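Local structure of DNA polymerase (Pyrobaculum calidifontis, 5MDN) at residues A62-V67 with L82-K87; K550-E555 with S569-R574. The protein probably catalyses template-directed DNA synthesis, adding deoxyribonucleotides from their triphosphates to a growing strand with release of diphosphate, as a family B DNA polymerase of a hyperthermophilic archaeon. All coordinates share one frame; numbering follows the deposited sequence.

Contact 1 (A62-V67 with L82-K87); sequences APVEAV and LKVVAK
Three backbone hydrogen bonds join 62-67 to 82-87, two of them ending on one carbonyl. Glu65 N donates a hydrogen bond to Val85 O at 2.8 Å, nearly along the C=O axis, and Ala66 N reaches the same oxygen in a longer, weak bond. In return Val85 N donates to Ala66 O at 3.0 Å, in the carbonyl plane, with an N-H...O angle of 156°. Two consecutive residues, Glu65 and Ala66, thus face Val85 alone, which is a classic beta bulge. It lies in the antiparallel hairpin of strands 64-74 and 77-86, where 64-74 is an edge strand of a four-stranded sheet, and it shifts the register by one between the Val64-Ala86 and Ala66-Val85 pairs.

Apolar contacts are looser. Val67 and Val84, a non-hydrogen-bonded pair, share the face covered by helix 51-58, with Val67 CG2 and Val84 CG2 4.4 Å apart, while Val67 CG1 lies near Leu82 CB. Val64 CG1, anti to the backbone N, lies 3.4 Å from Val85 O, the oxygen that accepts both N-H groups of the bulge, and its side chain also meets Leu95 of helix 92-100.

The charged pair lies beside the bulge. Glu65 bends at chi2 (81°), bringing OE1 to 3.6 Å from Lys87 NZ in a salt bridge. Lys87 is bent at chi3 and chi4; it crosses Glu65 at about a right angle, with OE1 3.5 Å from Lys87 CG. Farther along the same lysine, CD packs against Pro63 CB at 3.8 Å.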
ATOM      1  N   ALA A  62      -4.852  32.303  20.569  1.00 67.21           N
ATOM      2  CA  ALA A  62      -6.012  31.631  19.998  1.00 64.87           C
ATOM      3  C   ALA A  62      -7.011  31.358  21.120  1.00 64.09           C
ATOM      4  O   ALA A  62      -6.626  31.306  22.292  1.00 66.60           O
ATOM      5  CB  ALA A  62      -5.613  30.319  19.303  1.00 63.47           C
ATOM      6  N   PRO A  63      -8.289  31.179  20.784  1.00 60.66           N
ATOM      7  CA  PRO A  63      -9.280  30.862  21.821  1.00 60.45           C
ATOM      8  C   PRO A  63      -9.074  29.461  22.378  1.00 61.46           C
ATOM      9  O   PRO A  63      -8.770  28.519  21.644  1.00 61.27           O
ATOM     10  CB  PRO A  63     -10.620  30.983  21.084  1.00 60.23           C
ATOM     11  CG  PRO A  63     -10.283  30.778  19.648  1.00 60.79           C
ATOM     12  CD  PRO A  63      -8.917  31.372  19.466  1.00 61.45           C
ATOM     13  N   VAL A  64      -9.242  29.334  23.692  1.00 63.09           N
ATOM     14  CA  VAL A  64      -9.023  28.086  24.411  1.00 58.73           C
ATOM     15  C   VAL A  64     -10.310  27.708  25.132  1.00 59.59           C
ATOM     16  O   VAL A  64     -10.915  28.544  25.813  1.00 61.78           O
ATOM     17  CB  VAL A  64      -7.854  28.202  25.408  1.00 56.14           C
ATOM     18  CG1 VAL A  64      -7.668  26.897  26.167  1.00 56.03           C
ATOM     19  CG2 VAL A  64      -6.575  28.590  24.680  1.00 56.23           C
ATOM     20  N   GLU A  65     -10.728  26.450  24.977  1.00 58.24           N
ATOM     21  CA  GLU A  65     -11.925  25.977  25.665  1.00 59.58           C
ATOM     22  C   GLU A  65     -11.657  25.751  27.147  1.00 58.52           C
ATOM     23  O   GLU A  65     -12.439  26.182  28.003  1.00 63.10           O
ATOM     24  CB  GLU A  65     -12.434  24.693  25.008  1.00 64.37           C
ATOM     25  CG  GLU A  65     -13.779  24.213  25.532  1.00 70.14           C
ATOM     26  CD  GLU A  65     -14.948  24.946  24.904  1.00 75.91           C
ATOM     27  OE1 GLU A  65     -14.828  25.370  23.735  1.00 78.14           O
ATOM     28  OE2 GLU A  65     -15.988  25.096  25.580  1.00 82.20           O
ATOM     29  N   ALA A  66     -10.551  25.086  27.471  1.00 57.47           N
ATOM     30  CA  ALA A  66     -10.188  24.802  28.853  1.00 57.03           C
ATOM     31  C   ALA A  66      -8.734  24.355  28.886  1.00 56.14           C
ATOM     32  O   ALA A  66      -8.140  24.029  27.855  1.00 55.31           O
ATOM     33  CB  ALA A  66     -11.101  23.737  29.470  1.00 54.67           C
ATOM     34  N   VAL A  67      -8.167  24.350  30.090  1.00 55.62           N
ATOM     35  CA  VAL A  67      -6.856  23.765  30.358  1.00 56.36           C
ATOM     36  C   VAL A  67      -6.996  22.915  31.612  1.00 62.50           C
ATOM     37  O   VAL A  67      -7.113  23.451  32.722  1.00 68.41           O
ATOM     38  CB  VAL A  67      -5.761  24.827  30.535  1.00 51.10           C
ATOM     39  CG1 VAL A  67      -4.463  24.176  30.976  1.00 49.02           C
ATOM     40  CG2 VAL A  67      -5.552  25.592  29.236  1.00 50.23           C
ATOM     41  N   LEU A  82      -0.637  19.021  31.325  1.00 60.55           N
ATOM     42  CA  LEU A  82      -1.710  19.965  31.051  1.00 60.62           C
ATOM     43  C   LEU A  82      -2.413  19.538  29.768  1.00 57.46           C
ATOM     44  O   LEU A  82      -1.772  19.390  28.724  1.00 58.96           O
ATOM     45  CB  LEU A  82      -1.173  21.390  30.920  1.00 61.64           C
ATOM     46  CG  LEU A  82      -0.503  22.015  32.145  1.00 63.57           C
ATOM     47  CD1 LEU A  82      -0.212  23.489  31.894  1.00 63.23           C
ATOM     48  CD2 LEU A  82      -1.363  21.840  33.387  1.00 64.38           C
ATOM     49  N   LYS A  83      -3.727  19.347  29.844  1.00 54.84           N
ATOM     50  CA  LYS A  83      -4.530  18.989  28.676  1.00 52.31           C
ATOM     51  C   LYS A  83      -5.146  20.271  28.123  1.00 52.85           C
ATOM     52  O   LYS A  83      -6.212  20.712  28.555  1.00 55.11           O
ATOM     53  CB  LYS A  83      -5.586  17.951  29.036  1.00 48.70           C
ATOM     54  CG  LYS A  83      -6.436  17.509  27.854  1.00 45.96           C
ATOM     55  CD  LYS A  83      -7.642  16.693  28.292  1.00 43.78           C
ATOM     56  CE  LYS A  83      -8.360  16.092  27.092  1.00 42.16           C
ATOM     57  NZ  LYS A  83      -9.667  15.485  27.467  1.00 42.21           N
ATOM     58  N   VAL A  84      -4.461  20.874  27.156  1.00 50.85           N
ATOM     59  CA  VAL A  84      -4.933  22.106  26.534  1.00 51.88           C
ATOM     60  C   VAL A  84      -5.992  21.751  25.500  1.00 50.94           C
ATOM     61  O   VAL A  84      -5.745  20.948  24.594  1.00 53.16           O
ATOM     62  CB  VAL A  84      -3.772  22.875  25.887  1.00 53.52           C
ATOM     63  CG1 VAL A  84      -4.288  24.134  25.208  1.00 54.28           C
ATOM     64  CG2 VAL A  84      -2.706  23.205  26.924  1.00 54.82           C
ATOM     65  N   VAL A  85      -7.169  22.355  25.626  1.00 50.96           N
ATOM     66  CA  VAL A  85      -8.320  22.032  24.792  1.00 51.54           C
ATOM     67  C   VAL A  85      -8.633  23.254  23.937  1.00 54.37           C
ATOM     68  O   VAL A  85      -9.072  24.290  24.452  1.00 56.19           O
ATOM     69  CB  VAL A  85      -9.534  21.613  25.632  1.00 50.41           C
ATOM     70  CG1 VAL A  85     -10.674  21.163  24.729  1.00 50.59           C
ATOM     71  CG2 VAL A  85      -9.147  20.507  26.604  1.00 49.55           C
ATOM     72  N   ALA A  86      -8.407  23.134  22.633  1.00 50.84           N
ATOM     73  CA  ALA A  86      -8.717  24.197  21.692  1.00 51.05           C
ATOM     74  C   ALA A  86     -10.207  24.214  21.366  1.00 53.80           C
ATOM     75  O   ALA A  86     -10.937  23.250  21.614  1.00 55.60           O
ATOM     76  CB  ALA A  86      -7.907  24.032  20.407  1.00 50.40           C
ATOM     77  N   LYS A  87     -10.658  25.336  20.802  1.00 59.55           N
ATOM     78  CA  LYS A  87     -12.054  25.434  20.391  1.00 61.84           C
ATOM     79  C   LYS A  87     -12.282  24.776  19.036  1.00 55.36           C
ATOM     80  O   LYS A  87     -13.296  24.098  18.841  1.00 49.19           O
ATOM     81  CB  LYS A  87     -12.506  26.897  20.360  1.00 68.46           C
ATOM     82  CG  LYS A  87     -12.868  27.467  21.728  1.00 73.65           C
ATOM     83  CD  LYS A  87     -13.651  28.767  21.598  1.00 76.74           C
ATOM     84  CE  LYS A  87     -15.098  28.520  21.188  1.00 79.39           C
ATOM     85  NZ  LYS A  87     -16.016  28.478  22.363  1.00 77.82           N
TER

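Contact 2 (K550-E555 with S569-R574); sequences KRLGIE and SGAVDR
Ile554 makes the closest packing between 550-555 and 569-574. Its CG1, anti to the carbonyl carbon (chi1 -63°), touches Ala571 CB at 3.7 Å, and the chain then runs on extended so that CD1 lies 3.5 Å from Ala571 O and also meets Val572 CG1. CG1 and CD1 both lie against the methyl of Ala571, while Leu552 CB approaches it from a second direction at 4.2 Å. An alanine in place of Ile554 would remove CG1, CG2 and CD1 and would probably leave Ala571 and Val572 without their main apolar cover from this segment.

Toward solvent the contact loosens. Leu552 CD2 lies 3.7 Å from Arg574 CB and near the edge of its guanidinium; the two side chains cross obliquely, and the arginine is exposed. Ser569 OG, at the margin of the contact, stands 4.0 Å from Ile554 CG1. The same oxygen accepts a weak capping bond from Ala571 N at 3.3 Å, just before the helix. Gly553, the centre of an inverse gamma turn, turns the chain sharply between the leucine and the isoleucine, both of which point at Ala571.

The contact joins the loop after helix 528-551 to the start of helix 572-583 at the open end of the palm hairpin 556-560/563-567, away from the tip with its YGDTDS sequence (family B motif C); Ile554 also packs on Val566, and Glu555 pairs through its backbone with Lys567.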
ATOM      1  N   LYS A 550      20.158 -29.494   9.386  1.00 76.48           N
ATOM      2  CA  LYS A 550      21.234 -30.328   8.864  1.00 76.86           C
ATOM      3  C   LYS A 550      21.228 -31.710   9.507  1.00 74.27           C
ATOM      4  O   LYS A 550      21.691 -32.680   8.896  1.00 68.18           O
ATOM      5  CB  LYS A 550      22.558 -29.611   9.106  1.00 78.80           C
ATOM      6  CG  LYS A 550      22.680 -28.322   8.309  1.00 80.88           C
ATOM      7  CD  LYS A 550      24.095 -27.758   8.324  1.00 82.95           C
ATOM      8  CE  LYS A 550      24.102 -26.386   7.658  1.00 84.15           C
ATOM      9  NZ  LYS A 550      25.281 -25.568   8.048  1.00 84.65           N
ATOM     10  N   ARG A 551      20.714 -31.820  10.736  1.00 69.96           N
ATOM     11  CA  ARG A 551      20.588 -33.131  11.359  1.00 75.25           C
ATOM     12  C   ARG A 551      19.570 -33.987  10.624  1.00 77.40           C
ATOM     13  O   ARG A 551      19.632 -35.219  10.699  1.00 85.73           O
ATOM     14  CB  ARG A 551      20.197 -32.985  12.829  1.00 78.08           C
ATOM     15  CG  ARG A 551      21.254 -32.307  13.690  1.00 80.78           C
ATOM     16  CD  ARG A 551      20.921 -32.391  15.177  1.00 84.56           C
ATOM     17  NE  ARG A 551      20.956 -33.758  15.688  1.00 86.49           N
ATOM     18  CZ  ARG A 551      19.882 -34.524  15.853  1.00 86.00           C
ATOM     19  NH1 ARG A 551      18.677 -34.061  15.547  1.00 86.12           N
ATOM     20  NH2 ARG A 551      20.015 -35.756  16.325  1.00 85.74           N
ATOM     21  N   LEU A 552      18.631 -33.355   9.931  1.00 78.64           N
ATOM     22  CA  LEU A 552      17.760 -34.031   8.989  1.00 76.44           C
ATOM     23  C   LEU A 552      18.358 -33.903   7.588  1.00 78.75           C
ATOM     24  O   LEU A 552      19.352 -33.207   7.372  1.00 78.30           O
ATOM     25  CB  LEU A 552      16.350 -33.443   9.037  1.00 76.29           C
ATOM     26  CG  LEU A 552      15.695 -33.276  10.411  1.00 74.04           C
ATOM     27  CD1 LEU A 552      15.586 -31.803  10.771  1.00 74.55           C
ATOM     28  CD2 LEU A 552      14.329 -33.936  10.441  1.00 72.57           C
ATOM     29  N   GLY A 553      17.742 -34.581   6.627  1.00 80.29           N
ATOM     30  CA  GLY A 553      18.238 -34.530   5.267  1.00 81.21           C
ATOM     31  C   GLY A 553      17.709 -33.325   4.512  1.00 82.30           C
ATOM     32  O   GLY A 553      17.149 -33.473   3.421  1.00 86.94           O
ATOM     33  N   ILE A 554      17.887 -32.130   5.070  1.00 81.68           N
ATOM     34  CA  ILE A 554      17.282 -30.912   4.538  1.00 76.60           C
ATOM     35  C   ILE A 554      18.377 -29.932   4.137  1.00 74.04           C
ATOM     36  O   ILE A 554      19.108 -29.417   4.994  1.00 64.17           O
ATOM     37  CB  ILE A 554      16.324 -30.269   5.549  1.00 73.87           C
ATOM     38  CG1 ILE A 554      15.162 -31.216   5.856  1.00 72.26           C
ATOM     39  CG2 ILE A 554      15.808 -28.936   5.023  1.00 75.01           C
ATOM     40  CD1 ILE A 554      14.188 -30.677   6.878  1.00 73.29           C
ATOM     41  N   GLU A 555      18.490 -29.678   2.833  1.00 70.94           N
ATOM     42  CA  GLU A 555      19.396 -28.663   2.309  1.00 72.33           C
ATOM     43  C   GLU A 555      18.782 -27.277   2.482  1.00 69.40           C
ATOM     44  O   GLU A 555      17.602 -27.071   2.183  1.00 73.55           O
ATOM     45  CB  GLU A 555      19.697 -28.930   0.835  1.00 77.06           C
ATOM     46  CG  GLU A 555      20.803 -28.063   0.256  1.00 80.13           C
ATOM     47  CD  GLU A 555      20.774 -28.023  -1.261  1.00 84.85           C
ATOM     48  OE1 GLU A 555      19.831 -28.591  -1.853  1.00 85.16           O
ATOM     49  OE2 GLU A 555      21.692 -27.426  -1.862  1.00 87.53           O
ATOM     50  N   SER A 569      11.234 -31.953   0.884  1.00 72.58           N
ATOM     51  CA  SER A 569      11.367 -33.348   1.272  1.00 77.35           C
ATOM     52  C   SER A 569      10.276 -33.682   2.278  1.00 79.74           C
ATOM     53  O   SER A 569       9.516 -32.814   2.712  1.00 85.62           O
ATOM     54  CB  SER A 569      12.754 -33.639   1.859  1.00 76.04           C
ATOM     55  OG  SER A 569      12.941 -32.953   3.084  1.00 74.05           O
ATOM     56  N   GLY A 570      10.195 -34.964   2.636  1.00 81.84           N
ATOM     57  CA  GLY A 570       9.332 -35.358   3.736  1.00 80.87           C
ATOM     58  C   GLY A 570       9.823 -34.866   5.082  1.00 80.07           C
ATOM     59  O   GLY A 570       9.032 -34.706   6.016  1.00 74.25           O
ATOM     60  N   ALA A 571      11.132 -34.630   5.204  1.00 76.32           N
ATOM     61  CA  ALA A 571      11.722 -34.236   6.478  1.00 77.68           C
ATOM     62  C   ALA A 571      11.302 -32.843   6.935  1.00 78.54           C
ATOM     63  O   ALA A 571      11.495 -32.514   8.112  1.00 83.07           O
ATOM     64  CB  ALA A 571      13.247 -34.310   6.385  1.00 75.39           C
ATOM     65  N   VAL A 572      10.754 -32.012   6.042  1.00 79.80           N
ATOM     66  CA  VAL A 572      10.397 -30.644   6.419  1.00 78.08           C
ATOM     67  C   VAL A 572       9.366 -30.651   7.541  1.00 76.84           C
ATOM     68  O   VAL A 572       9.382 -29.787   8.427  1.00 74.39           O
ATOM     69  CB  VAL A 572       9.905 -29.846   5.196  1.00 78.55           C
ATOM     70  CG1 VAL A 572      11.011 -29.734   4.156  1.00 76.70           C
ATOM     71  CG2 VAL A 572       8.649 -30.465   4.590  1.00 79.60           C
ATOM     72  N   ASP A 573       8.444 -31.620   7.515  1.00 74.53           N
ATOM     73  CA  ASP A 573       7.390 -31.684   8.523  1.00 75.04           C
ATOM     74  C   ASP A 573       7.967 -31.823   9.925  1.00 72.70           C
ATOM     75  O   ASP A 573       7.381 -31.324  10.894  1.00 74.61           O
ATOM     76  CB  ASP A 573       6.457 -32.855   8.223  1.00 78.51           C
ATOM     77  CG  ASP A 573       5.830 -32.764   6.846  1.00 88.19           C
ATOM     78  OD1 ASP A 573       5.438 -31.646   6.450  1.00 97.06           O
ATOM     79  OD2 ASP A 573       5.727 -33.807   6.164  1.00 94.72           O
ATOM     80  N   ARG A 574       9.110 -32.495  10.052  1.00 71.70           N
ATOM     81  CA  ARG A 574       9.775 -32.611  11.343  1.00 71.69           C
ATOM     82  C   ARG A 574      10.505 -31.329  11.719  1.00 68.14           C
ATOM     83  O   ARG A 574      10.576 -30.985  12.903  1.00 69.08           O
ATOM     84  CB  ARG A 574      10.747 -33.791  11.313  1.00 74.42           C
ATOM     85  CG  ARG A 574      10.073 -35.113  10.985  1.00 74.43           C
ATOM     86  CD  ARG A 574      10.982 -36.301  11.229  1.00 76.92           C
ATOM     87  NE  ARG A 574      10.626 -37.413  10.351  1.00 79.87           N
ATOM     88  CZ  ARG A 574      11.188 -37.637   9.168  1.00 83.13           C
ATOM     89  NH1 ARG A 574      12.141 -36.830   8.721  1.00 89.48           N
ATOM     90  NH2 ARG A 574      10.801 -38.667   8.427  1.00 78.82           N
TER

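Contact 1 and contact 2 lie far apart, with centres 64 Å from each other and nearest atoms about 53 Å apart. They follow in series along the sequence: 62-67 and 82-87 belong to an N-terminal antiparallel sheet, whereas 550-555 and 569-574 fall within the family B polymerase range. Both are peripheral, each centre about 36 Å from that of the chain. Contact 1 pairs the two strands of a hairpin, whereas contact 2 joins the segments that flank one. The turn of that second hairpin carries the YGDTDS motif, probably part of the polymerase active site, and contact 2 lies at the remote end. Neither adjoins the magnesium site of Asp7 and Asp363 or the magnesium-binding residues Asp169 and Asp236.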